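Local coordinates for cellulose-binding protein (Saccharophagus degradans, PDB 2YHG), which is of uncertain activity but probably acts in carbohydrate metabolism as a nucleoside hydrolase-related, calcium-binding part of a longer cellulose-binding protein, at residues T66-K70 and M281-S285; P145-C150 and K179-I185; G192-K197 and Y291-M296. One frame throughout, in Å; residues are numbered along the deposited sequence.

Contact 1 of 3, residues T66-K70 and M281-S285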
loop_
_atom_site.group_PDB
_atom_site.type_symbol
_atom_site.label_atom_id
_atom_site.label_comp_id
_atom_site.label_asym_id
_atom_site.label_seq_id
_atom_site.Cartn_x
_atom_site.Cartn_y
_atom_site.Cartn_z
ATOM N N THR A 66 3.961 -18.868 -5.000
ATOM C CA THR A 66 5.316 -19.086 -5.466
ATOM C C THR A 66 5.902 -17.805 -6.041
ATOM O O THR A 66 5.257 -16.775 -6.202
ATOM C CB THR A 66 5.285 -20.167 -6.558
ATOM O OG1 THR A 66 4.446 -19.656 -7.589
ATOM C CG2 THR A 66 4.794 -21.522 -6.021
ATOM N N GLY A 67 7.175 -17.922 -6.397
ATOM C CA GLY A 67 7.864 -16.956 -7.253
ATOM C C GLY A 67 9.205 -17.549 -7.637
ATOM O O GLY A 67 9.479 -18.705 -7.318
ATOM N N CYS A 68 10.032 -16.813 -8.364
ATOM C CA CYS A 68 11.256 -17.400 -8.847
ATOM C C CYS A 68 12.276 -17.721 -7.770
ATOM O O CYS A 68 13.198 -18.489 -8.037
ATOM C CB CYS A 68 11.839 -16.681 -10.046
ATOM S SG CYS A 68 12.316 -15.032 -10.037
ATOM N N TRP A 69 12.082 -17.211 -6.551
ATOM C CA TRP A 69 12.903 -17.579 -5.409
ATOM C C TRP A 69 12.312 -18.720 -4.582
ATOM O O TRP A 69 12.969 -19.190 -3.651
ATOM C CB TRP A 69 13.138 -16.375 -4.509
ATOM C CG TRP A 69 13.846 -15.244 -5.196
ATOM C CD1 TRP A 69 13.333 -14.022 -5.441
ATOM C CD2 TRP A 69 15.181 -15.242 -5.718
ATOM N NE1 TRP A 69 14.256 -13.250 -6.097
ATOM C CE2 TRP A 69 15.399 -13.982 -6.282
ATOM C CE3 TRP A 69 16.208 -16.193 -5.783
ATOM C CZ2 TRP A 69 16.604 -13.629 -6.919
ATOM C CZ3 TRP A 69 17.407 -15.845 -6.438
ATOM C CH2 TRP A 69 17.585 -14.578 -6.962
ATOM N N LYS A 70 11.125 -19.199 -4.935
ATOM C CA LYS A 70 10.443 -20.273 -4.215
ATOM C C LYS A 70 9.421 -20.863 -5.171
ATOM O O LYS A 70 8.250 -20.452 -5.170
ATOM C CB LYS A 70 9.780 -19.720 -2.948
ATOM C CG LYS A 70 8.884 -20.738 -2.190
ATOM C CD LYS A 70 9.254 -20.866 -0.724
ATOM C CE LYS A 70 8.809 -22.220 -0.160
ATOM N NZ LYS A 70 7.365 -22.470 -0.378
ATOM N N MET A 281 13.586 -9.805 -11.412
ATOM C CA MET A 281 14.775 -10.208 -10.695
ATOM C C MET A 281 15.550 -11.279 -11.429
ATOM O O MET A 281 15.085 -11.913 -12.365
ATOM C CB MET A 281 14.385 -10.694 -9.302
ATOM C CG MET A 281 13.669 -9.635 -8.471
ATOM S SD MET A 281 13.416 -10.044 -6.732
ATOM C CE MET A 281 15.026 -9.621 -6.078
ATOM N N SER A 282 16.775 -11.512 -10.951
ATOM C CA SER A 282 17.718 -12.377 -11.658
ATOM C C SER A 282 17.237 -13.813 -11.778
ATOM O O SER A 282 17.589 -14.478 -12.752
ATOM C CB SER A 282 19.065 -12.359 -10.966
ATOM O OG SER A 282 18.972 -12.915 -9.676
ATOM N N CYS A 283 16.352 -14.260 -10.883
ATOM C CA CYS A 283 15.816 -15.596 -10.934
ATOM C C CYS A 283 14.807 -15.815 -12.046
ATOM O O CYS A 283 14.405 -16.962 -12.253
ATOM C CB CYS A 283 15.236 -16.024 -9.580
ATOM S SG CYS A 283 13.936 -14.959 -8.793
ATOM N N MET A 284 14.493 -14.764 -12.813
ATOM C CA MET A 284 13.679 -14.902 -13.999
ATOM C C MET A 284 14.352 -14.262 -15.223
ATOM O O MET A 284 13.680 -13.896 -16.192
ATOM C CB MET A 284 12.259 -14.357 -13.809
ATOM C CG MET A 284 12.164 -12.892 -13.457
ATOM S SD MET A 284 10.483 -12.261 -13.444
ATOM C CE MET A 284 10.053 -12.491 -15.188
ATOM N N SER A 285 15.676 -14.264 -15.229
ATOM C CA SER A 285 16.398 -13.689 -16.334
ATOM C C SER A 285 15.987 -14.306 -17.670
ATOM O O SER A 285 15.782 -15.494 -17.794
ATOM C CB SER A 285 17.885 -13.846 -16.100
ATOM O OG SER A 285 18.209 -15.191 -15.962
#
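The disulfide between Cys68 and Cys283 lies against the indole of Trp69, and the orientation of that ring toward three residues of 281-285 defines the contact. SG of Cys283 sits over one face, 3.1 Å from the centroid of the Trp69 five-membered ring and 15° off its normal, while CB of the same cysteine stands over the six-membered ring, 3.6 Å from its centroid. The C-S bond thus runs along the indole face, with a sulfur-aromatic contact at one end and a CH-pi contact at the other. In both cysteines SG is tucked back over the main chain, flanked by N and C, which turns the two sulfurs to each other for a bond of 2.0 Å between Cys68 SG and Cys283 SG, with chi3 of 62°. The other partners of the indole come to its rim. SD of Met281 lies in the ring plane, brought there by a chain extended at chi2, with CG anti to the carbonyl carbon, and accepts a weak but nearly straight hydrogen bond from Trp69 NE1, 3.4 Å long with 167° at the hydrogen; a bend at chi3 sets CE beside the same nitrogen. OG of Ser282 also approaches near the plane, at the six-membered end, 3.5 Å from Trp69 CH2. Beyond the disulfide, CB of Met284 rests 3.8 Å from Cys68 SG. A type I turn from Gly67 to Lys70 presents Cys68 and Trp69 together, and Gln188 borders both, through a backbone bond to Cys68 and packing on Trp69. Trp69 also lies close to Asp36, a ligand of calcium. Chemically, one covalent bond ties two loops far apart in sequence, and the indole is met on its face by one sulfur and, more weakly, at its N-H by another; this should restrict rotation of the ring beside the calcium site.

Contact 2 of 3, residues P145-C150 and K179-I185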
loop_
_atom_site.group_PDB
_atom_site.type_symbol
_atom_site.label_atom_id
_atom_site.label_comp_id
_atom_site.label_asym_id
_atom_site.label_seq_id
_atom_site.Cartn_x
_atom_site.Cartn_y
_atom_site.Cartn_z
ATOM N N PRO A 145 -12.301 -0.406 -6.240
ATOM C CA PRO A 145 -11.469 -1.378 -6.923
ATOM C C PRO A 145 -10.740 -2.256 -5.914
ATOM O O PRO A 145 -10.673 -1.942 -4.731
ATOM C CB PRO A 145 -10.505 -0.501 -7.709
ATOM C CG PRO A 145 -10.510 0.807 -7.051
ATOM C CD PRO A 145 -11.814 0.969 -6.386
ATOM N N VAL A 146 -10.168 -3.338 -6.409
ATOM C CA VAL A 146 -9.361 -4.122 -5.533
ATOM C C VAL A 146 -7.968 -4.335 -6.063
ATOM O O VAL A 146 -7.704 -4.488 -7.267
ATOM C CB VAL A 146 -10.055 -5.412 -5.180
ATOM C CG1 VAL A 146 -10.321 -6.181 -6.419
ATOM C CG2 VAL A 146 -9.277 -6.213 -4.147
ATOM N N TRP A 147 -7.039 -4.170 -5.125
ATOM C CA TRP A 147 -5.634 -4.386 -5.374
ATOM C C TRP A 147 -5.296 -5.831 -5.117
ATOM O O TRP A 147 -5.688 -6.405 -4.098
ATOM C CB TRP A 147 -4.773 -3.528 -4.472
ATOM C CG TRP A 147 -4.823 -2.099 -4.839
ATOM C CD1 TRP A 147 -5.815 -1.199 -4.534
ATOM C CD2 TRP A 147 -3.919 -1.413 -5.702
ATOM N NE1 TRP A 147 -5.588 -0.017 -5.173
ATOM C CE2 TRP A 147 -4.434 -0.112 -5.895
ATOM C CE3 TRP A 147 -2.742 -1.775 -6.359
ATOM C CZ2 TRP A 147 -3.807 0.806 -6.726
ATOM C CZ3 TRP A 147 -2.108 -0.858 -7.156
ATOM C CH2 TRP A 147 -2.659 0.430 -7.346
ATOM N N ALA A 148 -4.523 -6.413 -6.028
ATOM C CA ALA A 148 -3.884 -7.705 -5.799
ATOM C C ALA A 148 -2.391 -7.501 -5.926
ATOM O O ALA A 148 -1.939 -6.864 -6.868
ATOM C CB ALA A 148 -4.408 -8.786 -6.743
ATOM N N THR A 149 -1.628 -8.035 -4.984
ATOM C CA THR A 149 -0.216 -7.758 -4.926
ATOM C C THR A 149 0.606 -9.018 -5.133
ATOM O O THR A 149 0.165 -10.151 -4.862
ATOM C CB THR A 149 0.177 -7.064 -3.640
ATOM O OG1 THR A 149 0.154 -8.043 -2.599
ATOM C CG2 THR A 149 -0.759 -5.888 -3.320
ATOM N N CYS A 150 1.839 -8.811 -5.570
ATOM C CA CYS A 150 2.815 -9.874 -5.784
ATOM C C CYS A 150 4.014 -9.640 -4.878
ATOM O O CYS A 150 4.922 -8.868 -5.198
ATOM C CB CYS A 150 3.271 -9.918 -7.250
ATOM S SG CYS A 150 1.907 -9.586 -8.379
ATOM N N LYS A 179 -11.667 -3.097 -12.692
ATOM C CA LYS A 179 -11.845 -3.067 -11.260
ATOM C C LYS A 179 -10.642 -3.603 -10.465
ATOM O O LYS A 179 -10.651 -3.551 -9.255
ATOM C CB LYS A 179 -13.071 -3.882 -10.898
ATOM C CG LYS A 179 -14.347 -3.261 -11.404
ATOM C CD LYS A 179 -15.581 -4.056 -11.107
ATOM C CE LYS A 179 -15.537 -5.402 -11.790
ATOM N NZ LYS A 179 -16.840 -6.118 -11.706
ATOM N N LEU A 180 -9.617 -4.059 -11.168
ATOM C CA LEU A 180 -8.409 -4.645 -10.578
ATOM C C LEU A 180 -7.260 -3.641 -10.681
ATOM O O LEU A 180 -7.219 -2.825 -11.598
ATOM C CB LEU A 180 -8.085 -5.925 -11.338
ATOM C CG LEU A 180 -6.938 -6.803 -10.826
ATOM C CD1 LEU A 180 -7.152 -7.278 -9.409
ATOM C CD2 LEU A 180 -6.754 -7.955 -11.793
ATOM N N ARG A 181 -6.293 -3.764 -9.766
ATOM C CA ARG A 181 -4.997 -3.106 -9.874
ATOM C C ARG A 181 -3.966 -4.084 -9.351
ATOM O O ARG A 181 -4.280 -4.862 -8.441
ATOM C CB ARG A 181 -4.876 -1.815 -9.097
ATOM C CG ARG A 181 -5.692 -0.644 -9.645
ATOM C CD ARG A 181 -6.981 -0.549 -8.874
ATOM N NE ARG A 181 -7.753 0.656 -9.307
ATOM C CZ ARG A 181 -8.605 0.680 -10.328
ATOM N NH1 ARG A 181 -8.833 -0.385 -11.063
ATOM N NH2 ARG A 181 -9.365 1.743 -10.480
ATOM N N VAL A 182 -2.769 -4.059 -9.919
ATOM C CA VAL A 182 -1.701 -4.934 -9.466
ATOM C C VAL A 182 -0.524 -4.107 -8.978
ATOM O O VAL A 182 -0.059 -3.191 -9.664
ATOM C CB VAL A 182 -1.247 -5.894 -10.596
ATOM C CG1 VAL A 182 -0.038 -6.734 -10.163
ATOM C CG2 VAL A 182 -2.410 -6.810 -11.011
ATOM N N TYR A 183 -0.009 -4.496 -7.800
ATOM C CA TYR A 183 1.258 -3.957 -7.281
ATOM C C TYR A 183 2.205 -5.148 -7.152
ATOM O O TYR A 183 2.033 -5.999 -6.290
ATOM C CB TYR A 183 1.050 -3.243 -5.930
ATOM C CG TYR A 183 2.205 -2.372 -5.510
ATOM C CD1 TYR A 183 3.466 -2.901 -5.267
ATOM C CD2 TYR A 183 2.045 -1.016 -5.308
ATOM C CE1 TYR A 183 4.494 -2.103 -4.814
ATOM C CE2 TYR A 183 3.096 -0.194 -4.858
ATOM C CZ TYR A 183 4.324 -0.762 -4.616
ATOM O OH TYR A 183 5.406 -0.043 -4.146
ATOM N N ASP A 184 3.172 -5.190 -8.070
ATOM C CA ASP A 184 4.163 -6.264 -8.195
ATOM C C ASP A 184 5.474 -5.762 -7.606
ATOM O O ASP A 184 6.019 -4.767 -8.069
ATOM C CB ASP A 184 4.295 -6.576 -9.687
ATOM C CG ASP A 184 5.513 -7.367 -10.100
ATOM O OD1 ASP A 184 6.224 -7.893 -9.223
ATOM O OD2 ASP A 184 5.726 -7.464 -11.352
ATOM N N ILE A 185 5.994 -6.445 -6.588
ATOM C CA ILE A 185 7.315 -6.128 -6.058
ATOM C C ILE A 185 8.384 -6.806 -6.920
ATOM O O ILE A 185 8.512 -8.030 -6.917
ATOM C CB ILE A 185 7.461 -6.573 -4.594
ATOM C CG1 ILE A 185 6.478 -5.799 -3.694
ATOM C CG2 ILE A 185 8.928 -6.396 -4.153
ATOM C CD1 ILE A 185 6.947 -4.397 -3.325
#
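Residues 146-150 and 180-185 pair as neighbouring parallel strands, joined by six backbone hydrogen bonds that run from Val146 N to Lys179 O at one end to Ile185 N to Cys150 O, 3.0 Å, at the other. CA-H...O contacts lie between them, the shorter ones at 3.2 Å from Val182 CA to Ala148 O and from Thr149 CA to Tyr183 O. CH-pi and face contacts gather on the face bearing Trp147, Arg181 and Tyr183. CB of Arg181 stands over the six-membered ring of Trp147, 3.3 Å from its centroid and 5° off the normal, a close CH-pi contact. The arginine chain then bends at chi2 (97°) and carries its guanidinium past the indole, the two planes nearly perpendicular at 89°. Pro145 CB covers one guanidinium face, 3.4 Å from Arg181 NE. Among polar contacts, Arg181 NH1 donates to Leu180 O from above the carbonyl plane and also to Ser178 O, while NE reaches Ser260 OG. On the other face the contacts across the pair are mainly apolar: Ala148 CB meets Leu180 CD1 at 4.1 Å, and Cys150 SG meets Val182 CG1 at 3.9 Å. Helix 155-167 covers this side through Ile157 and Val161, and Cys150 is joined by a disulfide to Cys154. Asp184 pairs with Arg206 in a salt bridge and with Tyr204 OH. The faces thus differ: one has mostly apolar packing under a helix, with Asp184 as its charged member; the other has an arginine whose methylenes serve an aromatic ring while its charged end, fixed by several acceptors, is probably held in one orientation.

Contact 3 of 3, residues G192-K197 and Y291-M296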
loop_
_atom_site.group_PDB
_atom_site.type_symbol
_atom_site.label_atom_id
_atom_site.label_comp_id
_atom_site.label_asym_id
_atom_site.label_seq_id
_atom_site.Cartn_x
_atom_site.Cartn_y
_atom_site.Cartn_z
ATOM N N GLY A 192 3.360 -11.985 -14.137
ATOM C CA GLY A 192 3.110 -10.551 -14.069
ATOM C C GLY A 192 3.357 -9.899 -15.402
ATOM O O GLY A 192 2.598 -9.041 -15.849
ATOM N N THR A 193 4.434 -10.281 -16.064
ATOM C CA THR A 193 4.754 -9.732 -17.385
ATOM C C THR A 193 3.672 -10.108 -18.399
ATOM O O THR A 193 3.252 -9.260 -19.199
ATOM C CB THR A 193 6.141 -10.184 -17.839
ATOM O OG1 THR A 193 7.018 -10.118 -16.699
ATOM C CG2 THR A 193 6.614 -9.305 -18.948
ATOM N N TRP A 194 3.205 -11.353 -18.347
ATOM C CA TRP A 194 2.112 -11.789 -19.203
ATOM C C TRP A 194 0.877 -10.899 -19.001
ATOM O O TRP A 194 0.226 -10.480 -19.967
ATOM C CB TRP A 194 1.781 -13.244 -18.920
ATOM C CG TRP A 194 0.652 -13.785 -19.731
ATOM C CD1 TRP A 194 0.718 -14.357 -20.979
ATOM C CD2 TRP A 194 -0.704 -13.875 -19.324
ATOM N NE1 TRP A 194 -0.526 -14.749 -21.395
ATOM C CE2 TRP A 194 -1.423 -14.473 -20.396
ATOM C CE3 TRP A 194 -1.377 -13.605 -18.136
ATOM C CZ2 TRP A 194 -2.787 -14.732 -20.321
ATOM C CZ3 TRP A 194 -2.731 -13.908 -18.049
ATOM C CH2 TRP A 194 -3.425 -14.452 -19.143
ATOM N N LEU A 195 0.582 -10.562 -17.736
ATOM C CA LEU A 195 -0.535 -9.669 -17.464
ATOM C C LEU A 195 -0.351 -8.299 -18.075
ATOM O O LEU A 195 -1.265 -7.755 -18.722
ATOM C CB LEU A 195 -0.756 -9.510 -15.951
ATOM C CG LEU A 195 -1.427 -10.686 -15.230
ATOM C CD1 LEU A 195 -1.262 -10.560 -13.730
ATOM C CD2 LEU A 195 -2.898 -10.768 -15.608
ATOM N N ALA A 196 0.807 -7.684 -17.860
ATOM C CA ALA A 196 1.043 -6.320 -18.352
ATOM C C ALA A 196 0.994 -6.274 -19.874
ATOM O O ALA A 196 0.491 -5.309 -20.440
ATOM C CB ALA A 196 2.373 -5.812 -17.830
ATOM N N LYS A 197 1.512 -7.306 -20.522
ATOM C CA LYS A 197 1.519 -7.362 -21.980
ATOM C C LYS A 197 0.110 -7.572 -22.523
ATOM O O LYS A 197 -0.277 -6.951 -23.531
ATOM C CB LYS A 197 2.449 -8.499 -22.430
ATOM C CG LYS A 197 2.468 -8.784 -23.924
ATOM C CD LYS A 197 2.882 -7.586 -24.739
ATOM C CE LYS A 197 3.264 -7.999 -26.158
ATOM N NZ LYS A 197 3.677 -6.835 -26.947
ATOM N N TYR A 291 7.953 -11.035 -24.013
ATOM C CA TYR A 291 6.766 -10.215 -24.003
ATOM C C TYR A 291 6.983 -8.829 -24.577
ATOM O O TYR A 291 6.056 -8.034 -24.635
ATOM C CB TYR A 291 6.240 -10.100 -22.574
ATOM C CG TYR A 291 5.793 -11.420 -22.013
ATOM C CD1 TYR A 291 4.623 -11.994 -22.429
ATOM C CD2 TYR A 291 6.575 -12.114 -21.108
ATOM C CE1 TYR A 291 4.222 -13.232 -21.942
ATOM C CE2 TYR A 291 6.186 -13.353 -20.608
ATOM C CZ TYR A 291 5.000 -13.902 -21.049
ATOM O OH TYR A 291 4.579 -15.140 -20.610
ATOM N N ASP A 292 8.201 -8.512 -25.004
ATOM C CA ASP A 292 8.428 -7.127 -25.474
ATOM C C ASP A 292 7.523 -6.853 -26.698
ATOM O O ASP A 292 7.303 -7.745 -27.513
ATOM C CB ASP A 292 9.881 -6.938 -25.904
ATOM C CG ASP A 292 10.874 -6.896 -24.735
ATOM O OD1 ASP A 292 10.434 -6.774 -23.532
ATOM O OD2 ASP A 292 12.090 -6.956 -24.989
ATOM N N THR A 293 7.038 -5.606 -26.873
ATOM C CA THR A 293 7.167 -4.521 -25.902
ATOM C C THR A 293 5.987 -4.555 -24.932
ATOM O O THR A 293 4.855 -4.750 -25.332
ATOM C CB THR A 293 7.124 -3.143 -26.629
ATOM O OG1 THR A 293 8.006 -3.215 -27.764
ATOM C CG2 THR A 293 7.501 -2.017 -25.696
ATOM N N TYR A 294 6.300 -4.355 -23.643
ATOM C CA TYR A 294 5.292 -4.219 -22.613
ATOM C C TYR A 294 5.633 -3.040 -21.737
ATOM O O TYR A 294 6.797 -2.672 -21.609
ATOM C CB TYR A 294 5.133 -5.502 -21.770
ATOM C CG TYR A 294 6.352 -5.863 -20.980
ATOM C CD1 TYR A 294 7.350 -6.657 -21.524
ATOM C CD2 TYR A 294 6.548 -5.361 -19.702
ATOM C CE1 TYR A 294 8.490 -6.949 -20.823
ATOM C CE2 TYR A 294 7.734 -5.614 -18.996
ATOM C CZ TYR A 294 8.704 -6.382 -19.590
ATOM O OH TYR A 294 9.916 -6.618 -18.968
ATOM N N TYR A 295 4.611 -2.490 -21.090
ATOM C CA TYR A 295 4.772 -1.324 -20.240
ATOM C C TYR A 295 4.286 -1.629 -18.833
ATOM O O TYR A 295 3.307 -2.370 -18.657
ATOM C CB TYR A 295 3.988 -0.132 -20.804
ATOM C CG TYR A 295 4.631 0.439 -22.037
ATOM C CD1 TYR A 295 4.393 -0.089 -23.285
ATOM C CD2 TYR A 295 5.539 1.486 -21.931
ATOM C CE1 TYR A 295 5.051 0.399 -24.414
ATOM C CE2 TYR A 295 6.189 1.987 -23.035
ATOM C CZ TYR A 295 5.956 1.430 -24.273
ATOM O OH TYR A 295 6.617 1.944 -25.374
ATOM N N MET A 296 4.927 -1.020 -17.846
ATOM C CA MET A 296 4.565 -1.119 -16.449
ATOM C C MET A 296 4.869 0.202 -15.800
ATOM O O MET A 296 5.888 0.821 -16.097
ATOM C CB MET A 296 5.380 -2.223 -15.713
ATOM C CG MET A 296 5.100 -3.616 -16.246
ATOM S SD MET A 296 6.275 -4.794 -15.550
ATOM C CE MET A 296 5.542 -6.321 -16.144
HETATM O O HOH W 1 1.993 -3.450 -21.890
#
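Lys197 reaches from helix 190-198 across the loop at 291-294, and each part of its chain finds a partner. CB lies 4.1 Å from Tyr294 CB and equally far from Tyr291 CD1. With CG opposite the backbone N (chi1 174°) and a bend at chi2, CG and then CD pass along the backbone oxygen of Tyr291, CD also nearing Thr293 O. CE lies 3.2 Å from Tyr291 O, and NZ ends in a hydrogen bond to Thr293 O of 2.9 Å, entering from above the carbonyl plane. The lysine thus spans the cis peptide bond between Asp292 and Thr293, with its ammonium on a backbone acceptor just beyond it. One turn back along the helix, Thr193 CG2 points squarely into the face of Tyr294, 3.5 Å from the ring centroid and 11° off the normal, a CH-pi contact; it also touches Tyr291 CD2. The Tyr291 ring lies with one face on the helix backbone, over Thr193 C and Trp194 CA, and its CE1 meets the edge of the Trp194 indole 3.8 Å from CD1. Met296 stretches out so that CE fits against Ala196 CB at 3.6 Å, near Thr193 CA. A water joins the two backbones, donating to Ala196 O and accepting from Tyr295 N. The polar ends of Thr193 and Tyr294 are engaged farther out: Thr193 OG1 bonds to Asp288 and Arg206, Tyr294 OH to Val278 O and Arg279. The helix follows strand 180-185 and precedes strand 203-207, making it the connecting helix of a beta-alpha-beta crossover in the parallel sheet, a basic unit of the alpha/beta fold; here it is flanked by the two-stranded antiparallel sheet formed by 273-276 and 295-298.

All three contacts lie in the part of the chain built round the six-stranded parallel sheet. Contact 2 forms two inner strands of that sheet, and strand 180-185 leads into helix 190-198 of contact 3; their centres are about 15 Å apart. Contact 1 lies about 19 Å from contact 2, centre to centre, and about 16 Å from contact 3, which it touches where Met284 CE packs on Thr193 OG1. Along the chain, contact 2 is nested within the loop closed by contact 1, whereas the segments of contacts 1 and 3 alternate. Residues 281-296 thus come back to the loop after strand 58-64, joined by a disulfide, and to helix 190-198, where they pack and hydrogen-bond.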